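Local coordinates for vibralactone Cyclase (Boreostereum vibrans, PDB 6KD0), which catalyses the cyclization that forms the fused bicyclic beta-lactone of vibralactone, and has the alpha/beta hydrolase fold, at residues E215-E219 with E220-C224; S258-P261 with L262-P265; L283-E286 with G287-Y290. All coordinates share one frame; numbering follows the deposited sequence.

Contact 1: residues E215-E219 with E220-C224; sequences EAMPE and EYKSC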
ATOM      1  N   GLU A 215     -12.814 -15.962  -6.311  1.00 32.55           N
ATOM      2  CA  GLU A 215     -12.968 -17.291  -6.885  1.00 32.99           C
ATOM      3  C   GLU A 215     -11.865 -18.248  -6.457  1.00 33.20           C
ATOM      4  O   GLU A 215     -11.980 -19.447  -6.720  1.00 36.71           O
ATOM      5  CB  GLU A 215     -13.045 -17.179  -8.408  1.00 35.37           C
ATOM      6  CG  GLU A 215     -14.207 -16.283  -8.844  1.00 47.35           C
ATOM      7  CD  GLU A 215     -14.448 -16.287 -10.340  1.00 54.44           C
ATOM      8  OE1 GLU A 215     -15.567 -15.916 -10.760  1.00 65.84           O
ATOM      9  OE2 GLU A 215     -13.520 -16.649 -11.094  1.00 54.68           O
ATOM     10  N   ALA A 216     -10.821 -17.760  -5.788  1.00 30.62           N
ATOM     11  CA  ALA A 216      -9.738 -18.609  -5.307  1.00 29.00           C
ATOM     12  C   ALA A 216      -9.652 -18.679  -3.787  1.00 30.67           C
ATOM     13  O   ALA A 216      -8.698 -19.264  -3.265  1.00 27.59           O
ATOM     14  CB  ALA A 216      -8.396 -18.126  -5.869  1.00 24.21           C
ATOM     15  N   MET A 217     -10.597 -18.075  -3.069  1.00 28.66           N
ATOM     16  CA  MET A 217     -10.602 -18.152  -1.617  1.00 29.13           C
ATOM     17  C   MET A 217     -10.681 -19.613  -1.183  1.00 30.38           C
ATOM     18  O   MET A 217     -11.604 -20.325  -1.600  1.00 28.30           O
ATOM     19  CB  MET A 217     -11.788 -17.377  -1.053  1.00 30.71           C
ATOM     20  CG  MET A 217     -11.860 -17.360   0.449  1.00 34.28           C
ATOM     21  SD  MET A 217     -10.444 -16.528   1.173  1.00 33.31           S
ATOM     22  CE  MET A 217     -10.587 -14.901   0.431  1.00 24.27           C
ATOM     23  N   PRO A 218      -9.750 -20.097  -0.364  1.00 29.49           N
ATOM     24  CA  PRO A 218      -9.793 -21.509   0.035  1.00 36.09           C
ATOM     25  C   PRO A 218     -11.071 -21.808   0.800  1.00 36.08           C
ATOM     26  O   PRO A 218     -11.528 -21.009   1.621  1.00 27.01           O
ATOM     27  CB  PRO A 218      -8.549 -21.667   0.913  1.00 33.92           C
ATOM     28  CG  PRO A 218      -7.643 -20.576   0.461  1.00 31.58           C
ATOM     29  CD  PRO A 218      -8.567 -19.426   0.189  1.00 30.09           C
ATOM     30  N   GLU A 219     -11.668 -22.960   0.479  1.00 37.18           N
ATOM     31  CA  GLU A 219     -12.960 -23.327   1.057  1.00 38.24           C
ATOM     32  C   GLU A 219     -12.945 -23.218   2.579  1.00 30.18           C
ATOM     33  O   GLU A 219     -13.874 -22.660   3.178  1.00 35.03           O
ATOM     34  CB  GLU A 219     -13.342 -24.743   0.619  1.00 36.11           C
ATOM     35  CG  GLU A 219     -14.822 -25.070   0.801  1.00 42.57           C
ATOM     36  CD  GLU A 219     -15.734 -24.196  -0.047  1.00 50.79           C
ATOM     37  OE1 GLU A 219     -15.390 -23.903  -1.217  1.00 47.42           O
ATOM     38  OE2 GLU A 219     -16.810 -23.813   0.463  1.00 52.85           O
ATOM     39  N   GLU A 220     -11.883 -23.709   3.217  1.00 32.60           N
ATOM     40  CA  GLU A 220     -11.844 -23.746   4.675  1.00 34.40           C
ATOM     41  C   GLU A 220     -11.898 -22.359   5.300  1.00 38.88           C
ATOM     42  O   GLU A 220     -12.197 -22.245   6.494  1.00 36.92           O
ATOM     43  CB  GLU A 220     -10.578 -24.444   5.157  1.00 42.82           C
ATOM     44  CG  GLU A 220      -9.326 -23.675   4.806  1.00 42.08           C
ATOM     45  CD  GLU A 220      -8.100 -24.540   4.725  1.00 51.31           C
ATOM     46  OE1 GLU A 220      -7.555 -24.887   5.795  1.00 57.52           O
ATOM     47  OE2 GLU A 220      -7.680 -24.866   3.591  1.00 60.82           O
ATOM     48  N   TYR A 221     -11.595 -21.311   4.535  1.00 36.76           N
ATOM     49  CA  TYR A 221     -11.619 -19.954   5.060  1.00 34.65           C
ATOM     50  C   TYR A 221     -12.817 -19.145   4.608  1.00 38.26           C
ATOM     51  O   TYR A 221     -12.922 -17.977   4.992  1.00 35.26           O
ATOM     52  CB  TYR A 221     -10.351 -19.188   4.661  1.00 34.08           C
ATOM     53  CG  TYR A 221      -9.072 -19.829   5.113  1.00 34.04           C
ATOM     54  CD1 TYR A 221      -8.923 -20.288   6.412  1.00 40.82           C
ATOM     55  CD2 TYR A 221      -8.004 -19.964   4.242  1.00 38.49           C
ATOM     56  CE1 TYR A 221      -7.745 -20.872   6.827  1.00 42.64           C
ATOM     57  CE2 TYR A 221      -6.821 -20.547   4.643  1.00 40.96           C
ATOM     58  CZ  TYR A 221      -6.696 -20.998   5.938  1.00 45.41           C
ATOM     59  OH  TYR A 221      -5.515 -21.585   6.346  1.00 56.16           O
ATOM     60  N   LYS A 222     -13.716 -19.711   3.800  1.00 30.48           N
ATOM     61  CA  LYS A 222     -14.771 -18.874   3.239  1.00 35.91           C
ATOM     62  C   LYS A 222     -15.681 -18.321   4.326  1.00 44.96           C
ATOM     63  O   LYS A 222     -16.244 -17.229   4.176  1.00 42.88           O
ATOM     64  CB  LYS A 222     -15.572 -19.644   2.196  1.00 37.03           C
ATOM     65  CG  LYS A 222     -14.871 -19.722   0.861  1.00 34.08           C
ATOM     66  CD  LYS A 222     -15.727 -20.430  -0.159  1.00 41.38           C
ATOM     67  CE  LYS A 222     -15.036 -20.498  -1.507  1.00 44.58           C
ATOM     68  NZ  LYS A 222     -15.669 -21.524  -2.384  1.00 53.75           N
ATOM     69  N   SER A 223     -15.774 -19.062   5.435  1.00 39.46           N
ATOM     70  CA  SER A 223     -16.610 -18.655   6.595  1.00 46.12           C
ATOM     71  C   SER A 223     -15.998 -17.423   7.274  1.00 46.94           C
ATOM     72  O   SER A 223     -16.767 -16.629   7.851  1.00 53.41           O
ATOM     73  CB  SER A 223     -16.774 -19.794   7.567  1.00 48.58           C
ATOM     74  OG  SER A 223     -17.994 -20.483   7.336  1.00 53.67           O
ATOM     75  N   CYS A 224     -14.669 -17.273   7.207  1.00 44.27           N
ATOM     76  CA  CYS A 224     -14.010 -16.125   7.833  1.00 45.31           C
ATOM     77  C   CYS A 224     -14.344 -14.822   7.124  1.00 43.19           C
ATOM     78  O   CYS A 224     -14.190 -13.740   7.708  1.00 37.57           O
ATOM     79  CB  CYS A 224     -12.489 -16.277   7.816  1.00 44.03           C
ATOM     80  SG  CYS A 224     -11.847 -17.827   8.424  1.00 53.97           S
TER
HETATM   81  O   HOH W   1     -15.236 -21.978   5.673  1.00 38.77           O
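Glu219 carries CG anti to its backbone nitrogen (chi1 -162°) and then bends at chi2 (63°), which curls its carboxylate toward Lys222, whose chain leaves beside its own backbone nitrogen and runs extended to the ammonium group. The two side chains meet at a slant, and NZ of Lys222 stops 2.7 Å from OE1 of Glu219. This is a salt bridge in which the lysine comes in on the syn side of the carboxylate, 33° out of its plane. The second oxygen rests against the methylenes: OE2 of Glu219 lies 3.6 Å from CD of Lys222. Long, flexible, oppositely charged chains suit this exposed surface, since they can pair while their aliphatic parts cover the turn. Further back, the side chains of Lys222 and Met217 run antiparallel, their CG atoms 3.8 Å apart.

The backbone beneath is drawn together by two bonds, from N of Tyr221 to O of Pro218 at 2.9 Å and from N of Lys222 to O of Glu219 at 3.0 Å. The carbonyl oxygen of Glu219 is gripped a second time by a water, which in turn accepts a bond from the backbone N of Ser223. Proline suits the turn's first position, where only its carbonyl is called on, and its ring gives an apolar surface: CB of Pro218 lies 3.8 Å from CD2 of Tyr221, meeting the aromatic ring obliquely. One face of that ring is covered by CG of Glu220, 3.6 Å above its centre, while Leu289 and Leu293 of helix 284-296 pack against the tyrosine from the interior. Overlapping type I beta-turns, stapled on the outside by an i to i+3 salt bridge, thus shape this surface loop between strand 203-207 and helix 227-230 of the alpha/beta hydrolase fold.

Contact 2: residues S258-P261 with L262-P265; sequences SFSP and LLFP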
ATOM      1  N   SER A 258       0.906 -14.975  -7.884  1.00 19.55           N
ATOM      2  CA  SER A 258       1.242 -13.717  -8.549  1.00 20.19           C
ATOM      3  C   SER A 258       0.043 -12.786  -8.668  1.00 18.92           C
ATOM      4  O   SER A 258       0.226 -11.608  -8.995  1.00 18.00           O
ATOM      5  CB  SER A 258       1.852 -13.956  -9.933  1.00 21.97           C
ATOM      6  OG  SER A 258       0.885 -14.357 -10.903  1.00 21.23           O
ATOM      7  N   PHE A 259      -1.173 -13.283  -8.422  1.00 20.46           N
ATOM      8  CA  PHE A 259      -2.340 -12.422  -8.263  1.00 19.38           C
ATOM      9  C   PHE A 259      -2.881 -12.409  -6.840  1.00 21.27           C
ATOM     10  O   PHE A 259      -3.207 -11.340  -6.312  1.00 21.53           O
ATOM     11  CB  PHE A 259      -3.467 -12.824  -9.231  1.00 18.38           C
ATOM     12  CG  PHE A 259      -4.659 -11.907  -9.152  1.00 19.91           C
ATOM     13  CD1 PHE A 259      -4.665 -10.703  -9.835  1.00 22.53           C
ATOM     14  CD2 PHE A 259      -5.747 -12.221  -8.350  1.00 20.98           C
ATOM     15  CE1 PHE A 259      -5.751  -9.837  -9.742  1.00 21.47           C
ATOM     16  CE2 PHE A 259      -6.825 -11.356  -8.243  1.00 22.12           C
ATOM     17  CZ  PHE A 259      -6.828 -10.165  -8.942  1.00 19.30           C
ATOM     18  N   SER A 260      -2.974 -13.578  -6.200  1.00 17.64           N
ATOM     19  CA  SER A 260      -3.580 -13.764  -4.885  1.00 20.83           C
ATOM     20  C   SER A 260      -2.480 -14.089  -3.890  1.00 19.80           C
ATOM     21  O   SER A 260      -2.173 -15.272  -3.677  1.00 23.63           O
ATOM     22  CB  SER A 260      -4.603 -14.899  -4.927  1.00 19.21           C
ATOM     23  OG  SER A 260      -5.658 -14.596  -5.803  1.00 20.60           O
ATOM     24  N   PRO A 261      -1.875 -13.094  -3.239  1.00 18.52           N
ATOM     25  CA  PRO A 261      -0.732 -13.384  -2.355  1.00 17.68           C
ATOM     26  C   PRO A 261      -1.076 -14.256  -1.159  1.00 18.77           C
ATOM     27  O   PRO A 261      -0.164 -14.861  -0.583  1.00 19.59           O
ATOM     28  CB  PRO A 261      -0.264 -11.989  -1.916  1.00 17.35           C
ATOM     29  CG  PRO A 261      -1.464 -11.094  -2.139  1.00 15.70           C
ATOM     30  CD  PRO A 261      -2.119 -11.647  -3.370  1.00 19.00           C
ATOM     31  N   LEU A 262      -2.348 -14.298  -0.740  1.00 17.25           N
ATOM     32  CA  LEU A 262      -2.795 -15.236   0.284  1.00 19.12           C
ATOM     33  C   LEU A 262      -2.377 -16.669  -0.027  1.00 22.56           C
ATOM     34  O   LEU A 262      -2.148 -17.462   0.897  1.00 20.61           O
ATOM     35  CB  LEU A 262      -4.319 -15.171   0.422  1.00 17.28           C
ATOM     36  CG  LEU A 262      -4.964 -15.919   1.588  1.00 22.79           C
ATOM     37  CD1 LEU A 262      -4.763 -15.122   2.884  1.00 19.21           C
ATOM     38  CD2 LEU A 262      -6.447 -16.142   1.320  1.00 22.85           C
ATOM     39  N   LEU A 263      -2.256 -17.009  -1.313  1.00 20.08           N
ATOM     40  CA  LEU A 263      -2.101 -18.383  -1.778  1.00 22.28           C
ATOM     41  C   LEU A 263      -0.648 -18.796  -2.046  1.00 24.63           C
ATOM     42  O   LEU A 263      -0.422 -19.882  -2.597  1.00 22.86           O
ATOM     43  CB  LEU A 263      -2.926 -18.591  -3.051  1.00 18.78           C
ATOM     44  CG  LEU A 263      -4.410 -18.229  -2.909  1.00 21.63           C
ATOM     45  CD1 LEU A 263      -5.178 -18.498  -4.193  1.00 20.47           C
ATOM     46  CD2 LEU A 263      -5.049 -18.991  -1.737  1.00 22.51           C
ATOM     47  N   PHE A 264       0.334 -17.973  -1.697  1.00 17.54           N
ATOM     48  CA  PHE A 264       1.708 -18.469  -1.708  1.00 22.72           C
ATOM     49  C   PHE A 264       1.805 -19.714  -0.835  1.00 23.63           C
ATOM     50  O   PHE A 264       1.213 -19.758   0.252  1.00 22.45           O
ATOM     51  CB  PHE A 264       2.699 -17.414  -1.207  1.00 19.99           C
ATOM     52  CG  PHE A 264       3.139 -16.461  -2.271  1.00 20.24           C
ATOM     53  CD1 PHE A 264       4.144 -16.809  -3.153  1.00 20.57           C
ATOM     54  CD2 PHE A 264       2.520 -15.227  -2.410  1.00 20.59           C
ATOM     55  CE1 PHE A 264       4.552 -15.938  -4.144  1.00 20.73           C
ATOM     56  CE2 PHE A 264       2.917 -14.349  -3.409  1.00 20.75           C
ATOM     57  CZ  PHE A 264       3.929 -14.707  -4.279  1.00 20.43           C
ATOM     58  N   PRO A 265       2.526 -20.745  -1.283  1.00 23.05           N
ATOM     59  CA  PRO A 265       2.636 -21.978  -0.485  1.00 25.19           C
ATOM     60  C   PRO A 265       3.166 -21.747   0.917  1.00 24.46           C
ATOM     61  O   PRO A 265       2.770 -22.458   1.848  1.00 23.61           O
ATOM     62  CB  PRO A 265       3.598 -22.840  -1.309  1.00 26.37           C
ATOM     63  CG  PRO A 265       3.468 -22.319  -2.713  1.00 31.52           C
ATOM     64  CD  PRO A 265       3.186 -20.854  -2.594  1.00 23.52           C
TER
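Ser260 to Leu263 and Pro261 to Phe264 make two overlapping 3-10 turns, a short helical segment in the loop that leads from helix 239-249 to strand 273-278. The first turn is closed by N of Leu263 bonding to O of Ser260 at 2.9 Å, a nearly straight bond (164°); the second is weaker, with N of Phe264 3.3 Å from O of Pro261. Proline suits the start of such a segment, because its ring holds phi near the helical value and the nitrogen there has no hydrogen to offer.

Ser260 is small enough to be buried, and its CB touches CD1 of Leu263 at 3.7 Å, whereas its OG is engaged by O of Pro254 and N of His213, which ties neighbouring loops to the turn. Leu262 turns its isobutyl group to helix 284-296, and the Pro261 ring packs on helix 178-192. Phe264, stacked on His188, has CG beside its backbone nitrogen (chi1 -85°). This torsion brings the ring back beside the turn, edge first, with CD2 of Phe264 3.3 Å from O of Pro261, which lies in the plane of the ring.

Contact 3: residues L283-E286 with G287-Y290; sequences LRDE and GLLY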
ATOM      1  N   LEU A 283     -13.082  -5.493   1.777  1.00 21.31           N
ATOM      2  CA  LEU A 283     -11.783  -6.171   1.764  1.00 23.33           C
ATOM      3  C   LEU A 283     -11.211  -6.405   3.158  1.00 22.49           C
ATOM      4  O   LEU A 283     -10.078  -6.891   3.273  1.00 20.46           O
ATOM      5  CB  LEU A 283     -10.772  -5.343   0.954  1.00 19.51           C
ATOM      6  CG  LEU A 283     -11.010  -5.170  -0.539  1.00 23.83           C
ATOM      7  CD1 LEU A 283      -9.829  -4.417  -1.203  1.00 24.69           C
ATOM      8  CD2 LEU A 283     -11.245  -6.506  -1.221  1.00 20.89           C
ATOM      9  N   ARG A 284     -11.946  -6.055   4.219  1.00 22.19           N
ATOM     10  CA  ARG A 284     -11.373  -6.128   5.558  1.00 19.20           C
ATOM     11  C   ARG A 284     -10.956  -7.549   5.913  1.00 19.75           C
ATOM     12  O   ARG A 284      -9.829  -7.785   6.368  1.00 20.98           O
ATOM     13  CB  ARG A 284     -12.369  -5.592   6.589  1.00 22.24           C
ATOM     14  CG  ARG A 284     -11.870  -5.673   8.032  1.00 25.36           C
ATOM     15  CD  ARG A 284     -13.037  -5.485   9.025  1.00 25.57           C
ATOM     16  NE  ARG A 284     -13.933  -6.643   9.046  1.00 25.82           N
ATOM     17  CZ  ARG A 284     -15.262  -6.582   9.106  1.00 29.65           C
ATOM     18  NH1 ARG A 284     -15.887  -5.410   9.131  1.00 26.48           N
ATOM     19  NH2 ARG A 284     -15.971  -7.703   9.142  1.00 27.69           N
ATOM     20  N   ASP A 285     -11.853  -8.513   5.716  1.00 22.62           N
ATOM     21  CA  ASP A 285     -11.618  -9.833   6.292  1.00 22.86           C
ATOM     22  C   ASP A 285     -10.552 -10.630   5.537  1.00 22.91           C
ATOM     23  O   ASP A 285      -9.810 -11.390   6.168  1.00 23.67           O
ATOM     24  CB  ASP A 285     -12.938 -10.594   6.404  1.00 20.44           C
ATOM     25  CG  ASP A 285     -13.803 -10.086   7.561  1.00 27.31           C
ATOM     26  OD1 ASP A 285     -13.268  -9.408   8.470  1.00 27.58           O
ATOM     27  OD2 ASP A 285     -15.018 -10.334   7.551  1.00 28.73           O
ATOM     28  N   GLU A 286     -10.411 -10.465   4.217  1.00 21.37           N
ATOM     29  CA  GLU A 286      -9.304 -11.162   3.561  1.00 21.91           C
ATOM     30  C   GLU A 286      -7.960 -10.594   3.998  1.00 19.52           C
ATOM     31  O   GLU A 286      -6.964 -11.328   4.052  1.00 19.23           O
ATOM     32  CB  GLU A 286      -9.456 -11.128   2.040  1.00 23.16           C
ATOM     33  CG  GLU A 286      -9.356  -9.756   1.396  1.00 21.87           C
ATOM     34  CD  GLU A 286      -9.781  -9.808  -0.063  1.00 27.50           C
ATOM     35  OE1 GLU A 286      -8.906  -9.725  -0.960  1.00 23.28           O
ATOM     36  OE2 GLU A 286     -10.992  -9.972  -0.308  1.00 28.01           O
ATOM     37  N   GLY A 287      -7.918  -9.308   4.357  1.00 18.91           N
ATOM     38  CA  GLY A 287      -6.703  -8.755   4.930  1.00 19.78           C
ATOM     39  C   GLY A 287      -6.428  -9.286   6.327  1.00 19.76           C
ATOM     40  O   GLY A 287      -5.287  -9.618   6.669  1.00 21.57           O
ATOM     41  N   LEU A 288      -7.465  -9.359   7.161  1.00 21.12           N
ATOM     42  CA  LEU A 288      -7.285  -9.937   8.495  1.00 21.70           C
ATOM     43  C   LEU A 288      -6.853 -11.398   8.407  1.00 21.59           C
ATOM     44  O   LEU A 288      -6.010 -11.858   9.186  1.00 25.35           O
ATOM     45  CB  LEU A 288      -8.578  -9.799   9.293  1.00 26.45           C
ATOM     46  CG  LEU A 288      -9.023  -8.367   9.616  1.00 29.21           C
ATOM     47  CD1 LEU A 288     -10.300  -8.392  10.442  1.00 28.39           C
ATOM     48  CD2 LEU A 288      -7.918  -7.635  10.333  1.00 25.62           C
ATOM     49  N   LEU A 289      -7.380 -12.125   7.426  1.00 20.64           N
ATOM     50  CA  LEU A 289      -6.988 -13.512   7.229  1.00 19.62           C
ATOM     51  C   LEU A 289      -5.523 -13.606   6.831  1.00 25.07           C
ATOM     52  O   LEU A 289      -4.779 -14.440   7.365  1.00 24.78           O
ATOM     53  CB  LEU A 289      -7.879 -14.147   6.165  1.00 21.01           C
ATOM     54  CG  LEU A 289      -7.525 -15.555   5.721  1.00 25.19           C
ATOM     55  CD1 LEU A 289      -7.616 -16.488   6.915  1.00 28.73           C
ATOM     56  CD2 LEU A 289      -8.489 -15.959   4.613  1.00 23.95           C
ATOM     57  N   TYR A 290      -5.094 -12.760   5.879  1.00 20.67           N
ATOM     58  CA  TYR A 290      -3.695 -12.767   5.457  1.00 20.63           C
ATOM     59  C   TYR A 290      -2.785 -12.485   6.646  1.00 21.96           C
ATOM     60  O   TYR A 290      -1.778 -13.176   6.855  1.00 22.53           O
ATOM     61  CB  TYR A 290      -3.465 -11.733   4.330  1.00 18.06           C
ATOM     62  CG  TYR A 290      -2.013 -11.668   3.868  1.00 15.87           C
ATOM     63  CD1 TYR A 290      -1.066 -10.883   4.546  1.00 17.16           C
ATOM     64  CD2 TYR A 290      -1.579 -12.420   2.786  1.00 19.27           C
ATOM     65  CE1 TYR A 290       0.248 -10.845   4.152  1.00 16.36           C
ATOM     66  CE2 TYR A 290      -0.255 -12.391   2.378  1.00 17.78           C
ATOM     67  CZ  TYR A 290       0.648 -11.611   3.067  1.00 18.17           C
ATOM     68  OH  TYR A 290       1.956 -11.583   2.665  1.00 21.80           O
TER
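Leu288 reaches back one helical turn to Arg284 and Asp285, and its CB, CG and CD1 each meet atoms there. CB of Leu288 sits 3.7 Å from O of Asp285. CG, placed beside the backbone nitrogen by chi1 (-65°), lies 3.4 Å from O of Arg284, the same oxygen that accepts the helical bond from N of Leu288 at 2.9 Å. At the tip, CD1 of Leu288 meets OD1 of Asp285 at 3.7 Å and the CG methylene of Arg284 at 4.0 Å. A leucine suits this place because it can lie against the aliphatic part of the arginine and also pack on Met303 and Met305 of strand 301-307, which follows helix 284-296 in a beta-alpha-beta unit begun by strand 273-278.

Arg284, bent at chi3 (71°), turns its guanidinium side-on to Asp285: NE of Arg284 bonds to OD1 of Asp285 at 2.9 Å, with that oxygen close to the guanidinium plane, and NH2 of Arg284 reaches OD2 at 3.2 Å. NH2 also pairs with Glu230 and NH1 bonds to O of Gly279, while OD2 of Asp285 accepts N of Ser227 and N of Lys226. Both charged groups are buried, so these bonds probably offset the cost of desolvation and favour an ionised Asp285 at the start of the helix, where the helix dipole would also stabilise negative charge.

How the contacts relate
Following the chain, the three contacts come in series, each closing only its own local turn; none nests in or crosses another. Contact 1 shapes the loop after strand 203-207, contact 2 the loop before strand 273-278, and contact 3 the first turns of helix 284-296 in the beta-alpha-beta unit that leads on to strand 301-307. They meet in space through apolar side chains. Ala216 and Pro218 pack on Leu263, joining the two loops, while Leu289 receives Met217 and Tyr221 from contact 1 and Leu262 from contact 2. Leu262 also packs against Tyr290, so both loops pack on the first turns of helix 284-296.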